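Local coordinates for protein phosphoserine aminotransferase SerC (Cytophaga hutchinsonii ATCC 33406, PDB 3FFR) that probably catalyses the pyridoxal-phosphate-dependent transfer of an amino group from glutamate to 3-phosphohydroxypyruvate, giving phosphoserine for serine biosynthesis, at residues A[47-55]-A[249-260]. Sequence-based numbering, arbitrary orientation.
Sequences TASDNLKTL and IFLLGKVTGDML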
# COMPACT_ATOMS: atom_id res chain seq x y z
N THR A 47 14.37 -4.75 -11.68
CA THR A 47 14.17 -3.92 -12.88
C THR A 47 13.73 -2.51 -12.50
O THR A 47 14.27 -1.51 -12.98
CB THR A 47 13.12 -4.56 -13.80
OG1 THR A 47 13.62 -5.81 -14.29
CG2 THR A 47 12.78 -3.65 -14.97
N ALA A 48 12.74 -2.44 -11.61
CA ALA A 48 12.22 -1.14 -11.14
C ALA A 48 13.29 -0.38 -10.38
O ALA A 48 13.54 0.80 -10.65
CB ALA A 48 10.96 -1.32 -10.26
N SER A 49 13.94 -1.07 -9.45
CA SER A 49 15.02 -0.43 -8.64
C SER A 49 16.19 0.08 -9.50
O SER A 49 16.59 1.25 -9.44
CB SER A 49 15.50 -1.39 -7.54
OG SER A 49 16.47 -0.80 -6.70
N ASP A 50 16.70 -0.80 -10.35
CA ASP A 50 17.80 -0.41 -11.23
C ASP A 50 17.40 0.72 -12.18
O ASP A 50 18.20 1.62 -12.45
CB ASP A 50 18.28 -1.60 -12.09
CG ASP A 50 19.15 -2.60 -11.32
OD1 ASP A 50 19.51 -2.30 -10.16
OD2 ASP A 50 19.47 -3.69 -11.87
N ASN A 51 16.21 0.61 -12.77
CA ASN A 51 15.79 1.63 -13.77
C ASN A 51 15.67 3.00 -13.12
O ASN A 51 15.98 4.00 -13.73
CB ASN A 51 14.47 1.28 -14.47
CG ASN A 51 14.63 0.18 -15.52
OD1 ASN A 51 15.75 -0.29 -15.80
ND2 ASN A 51 13.48 -0.26 -16.10
N LEU A 52 15.23 3.04 -11.86
CA LEU A 52 15.14 4.32 -11.16
C LEU A 52 16.55 4.87 -10.92
O LEU A 52 16.78 6.08 -11.05
CB LEU A 52 14.39 4.21 -9.83
CG LEU A 52 12.87 4.10 -9.95
CD1 LEU A 52 12.26 3.65 -8.60
CD2 LEU A 52 12.25 5.44 -10.41
N LYS A 53 17.47 3.99 -10.57
CA LYS A 53 18.86 4.45 -10.30
C LYS A 53 19.46 5.01 -11.58
O LYS A 53 20.21 5.99 -11.57
CB LYS A 53 19.71 3.32 -9.73
CG LYS A 53 19.28 2.90 -8.34
CD LYS A 53 19.96 1.63 -7.82
CE LYS A 53 19.42 1.26 -6.46
NZ LYS A 53 20.05 0.03 -5.86
N THR A 54 19.12 4.39 -12.69
CA THR A 54 19.67 4.84 -13.98
C THR A 54 19.01 6.17 -14.40
O THR A 54 19.67 7.18 -14.72
CB THR A 54 19.46 3.77 -15.06
OG1 THR A 54 20.10 2.55 -14.66
CG2 THR A 54 20.05 4.23 -16.39
N LEU A 55 17.69 6.17 -14.33
CA LEU A 55 16.93 7.35 -14.79
C LEU A 55 17.26 8.60 -14.00
O LEU A 55 17.31 9.71 -14.54
CB LEU A 55 15.44 7.09 -14.69
CG LEU A 55 14.51 8.19 -15.21
CD1 LEU A 55 14.59 8.20 -16.72
CD2 LEU A 55 13.05 7.93 -14.72
N ILE A 249 4.99 -2.34 -8.86
CA ILE A 249 6.46 -2.48 -9.00
C ILE A 249 6.76 -2.92 -10.45
O ILE A 249 7.69 -2.45 -11.10
CB ILE A 249 7.06 -3.45 -7.94
CG1 ILE A 249 6.91 -2.80 -6.55
CG2 ILE A 249 8.55 -3.72 -8.24
CD1 ILE A 249 7.27 -3.74 -5.35
N PHE A 250 5.91 -3.81 -10.95
CA PHE A 250 6.03 -4.29 -12.34
C PHE A 250 5.83 -3.14 -13.32
O PHE A 250 6.65 -2.88 -14.22
CB PHE A 250 4.99 -5.37 -12.63
CG PHE A 250 5.03 -5.90 -14.04
CD1 PHE A 250 5.95 -6.89 -14.39
CD2 PHE A 250 4.13 -5.46 -14.99
CE1 PHE A 250 5.98 -7.41 -15.67
CE2 PHE A 250 4.17 -5.98 -16.27
CZ PHE A 250 5.10 -6.95 -16.61
N LEU A 251 4.73 -2.43 -13.13
CA LEU A 251 4.40 -1.34 -14.04
C LEU A 251 5.46 -0.25 -13.97
O LEU A 251 5.81 0.36 -14.98
CB LEU A 251 3.02 -0.74 -13.72
CG LEU A 251 1.79 -1.60 -13.97
CD1 LEU A 251 0.56 -0.83 -13.45
CD2 LEU A 251 1.64 -1.99 -15.49
N LEU A 252 5.98 -0.01 -12.77
CA LEU A 252 7.02 1.02 -12.61
C LEU A 252 8.30 0.69 -13.40
O LEU A 252 8.92 1.55 -14.03
CB LEU A 252 7.34 1.30 -11.13
CG LEU A 252 8.27 2.49 -10.84
CD1 LEU A 252 7.72 3.84 -11.38
CD2 LEU A 252 8.57 2.57 -9.32
N GLY A 253 8.70 -0.56 -13.36
CA GLY A 253 9.88 -0.99 -14.09
C GLY A 253 9.66 -0.87 -15.59
O GLY A 253 10.56 -0.48 -16.32
N LYS A 254 8.45 -1.16 -16.04
CA LYS A 254 8.14 -1.07 -17.47
C LYS A 254 8.11 0.40 -17.93
O LYS A 254 8.69 0.77 -18.97
CB LYS A 254 6.80 -1.73 -17.80
CG LYS A 254 6.78 -3.25 -17.65
CD LYS A 254 7.77 -3.95 -18.60
CE LYS A 254 7.68 -5.45 -18.52
NZ LYS A 254 8.62 -6.12 -19.47
N VAL A 255 7.42 1.24 -17.17
CA VAL A 255 7.30 2.68 -17.52
C VAL A 255 8.63 3.38 -17.44
O VAL A 255 9.00 4.19 -18.31
CB VAL A 255 6.24 3.39 -16.65
CG1 VAL A 255 6.35 4.91 -16.71
CG2 VAL A 255 4.82 2.89 -17.07
N THR A 256 9.39 3.06 -16.41
CA THR A 256 10.72 3.67 -16.32
C THR A 256 11.57 3.20 -17.49
O THR A 256 12.41 3.96 -17.96
CB THR A 256 11.42 3.42 -14.99
OG1 THR A 256 11.47 2.01 -14.68
CG2 THR A 256 10.68 4.17 -13.85
N GLY A 257 11.35 1.98 -17.96
CA GLY A 257 12.09 1.50 -19.15
C GLY A 257 11.75 2.37 -20.36
O GLY A 257 12.62 2.80 -21.15
N ASP A 258 10.47 2.64 -20.48
CA ASP A 258 9.98 3.48 -21.57
C ASP A 258 10.60 4.87 -21.45
O ASP A 258 11.00 5.49 -22.43
CB ASP A 258 8.43 3.59 -21.54
CG ASP A 258 7.73 2.27 -21.84
OD1 ASP A 258 8.27 1.49 -22.66
OD2 ASP A 258 6.63 2.02 -21.28
N MSE A 259 10.66 5.38 -20.22
CA MSE A 259 11.19 6.72 -19.97
C MSE A 259 12.68 6.81 -20.33
O MSE A 259 13.16 7.80 -20.87
CB MSE A 259 10.95 7.19 -18.52
CG MSE A 259 9.54 7.47 -18.25
SE MSE A 259 9.32 8.03 -16.37
CE MSE A 259 7.47 8.55 -16.43
N LEU A 260 13.38 5.74 -20.03
CA LEU A 260 14.80 5.67 -20.33
C LEU A 260 15.07 5.74 -21.83
O LEU A 260 16.15 6.17 -22.23
CB LEU A 260 15.45 4.41 -19.77
CG LEU A 260 15.66 4.40 -18.27
CD1 LEU A 260 15.90 2.97 -17.76
CD2 LEU A 260 16.77 5.34 -17.89
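Asn51 carries the polar part of this helix pair. Its side chain drops as a knob into a hole framed by Gly253, Thr256, Gly257 and Leu260, and Asn51 ND2 donates to Gly253 O at 2.9 Å. That carbonyl receives the amide in its own plane, on a lone pair, although the N-H...O angle is a bent 130°; the same oxygen still takes its helical bond from Gly257 N. This bond does the holding, and a weak one from Asn51 ND2 to Thr256 OG1 at 3.3 Å only supplements it. Thr256 turns its hydroxyl between backbone N and carbonyl carbon (chi1 53°), from where Thr256 OG1 also donates to Leu252 O, one turn back, at 2.7 Å.

The backbones come closest where the residues are smallest: Ala48 CA lies 3.8 Å from Gly253 CA, and Ala48 CB rests 3.6 Å from Ile249 O. Beyond this point the helices, running in broadly the same direction at 35°, stand further apart and larger side chains pack between them. Leu52 sends CD1 to Leu252 CD2 and CD2 to the methyl of Thr256. At the far end, Leu260 CD2 lies 3.7 Å from Leu55 CA and also meets Thr54 CG2, while Leu55 CD2 reaches SE of Met259, modelled as selenomethionine, at 4.1 Å.

The pair packs helix 39-55 against helix 246-262, far apart in sequence, in a chain whose family points to the fold-type I PLP-dependent aminotransferases. Strand 62-67 of the seven-stranded sheet meets helix 39-55 through Ala48 and Ser49, whereas helix 19-28 packs against Phe250, Leu251 and Lys254 of helix 246-262.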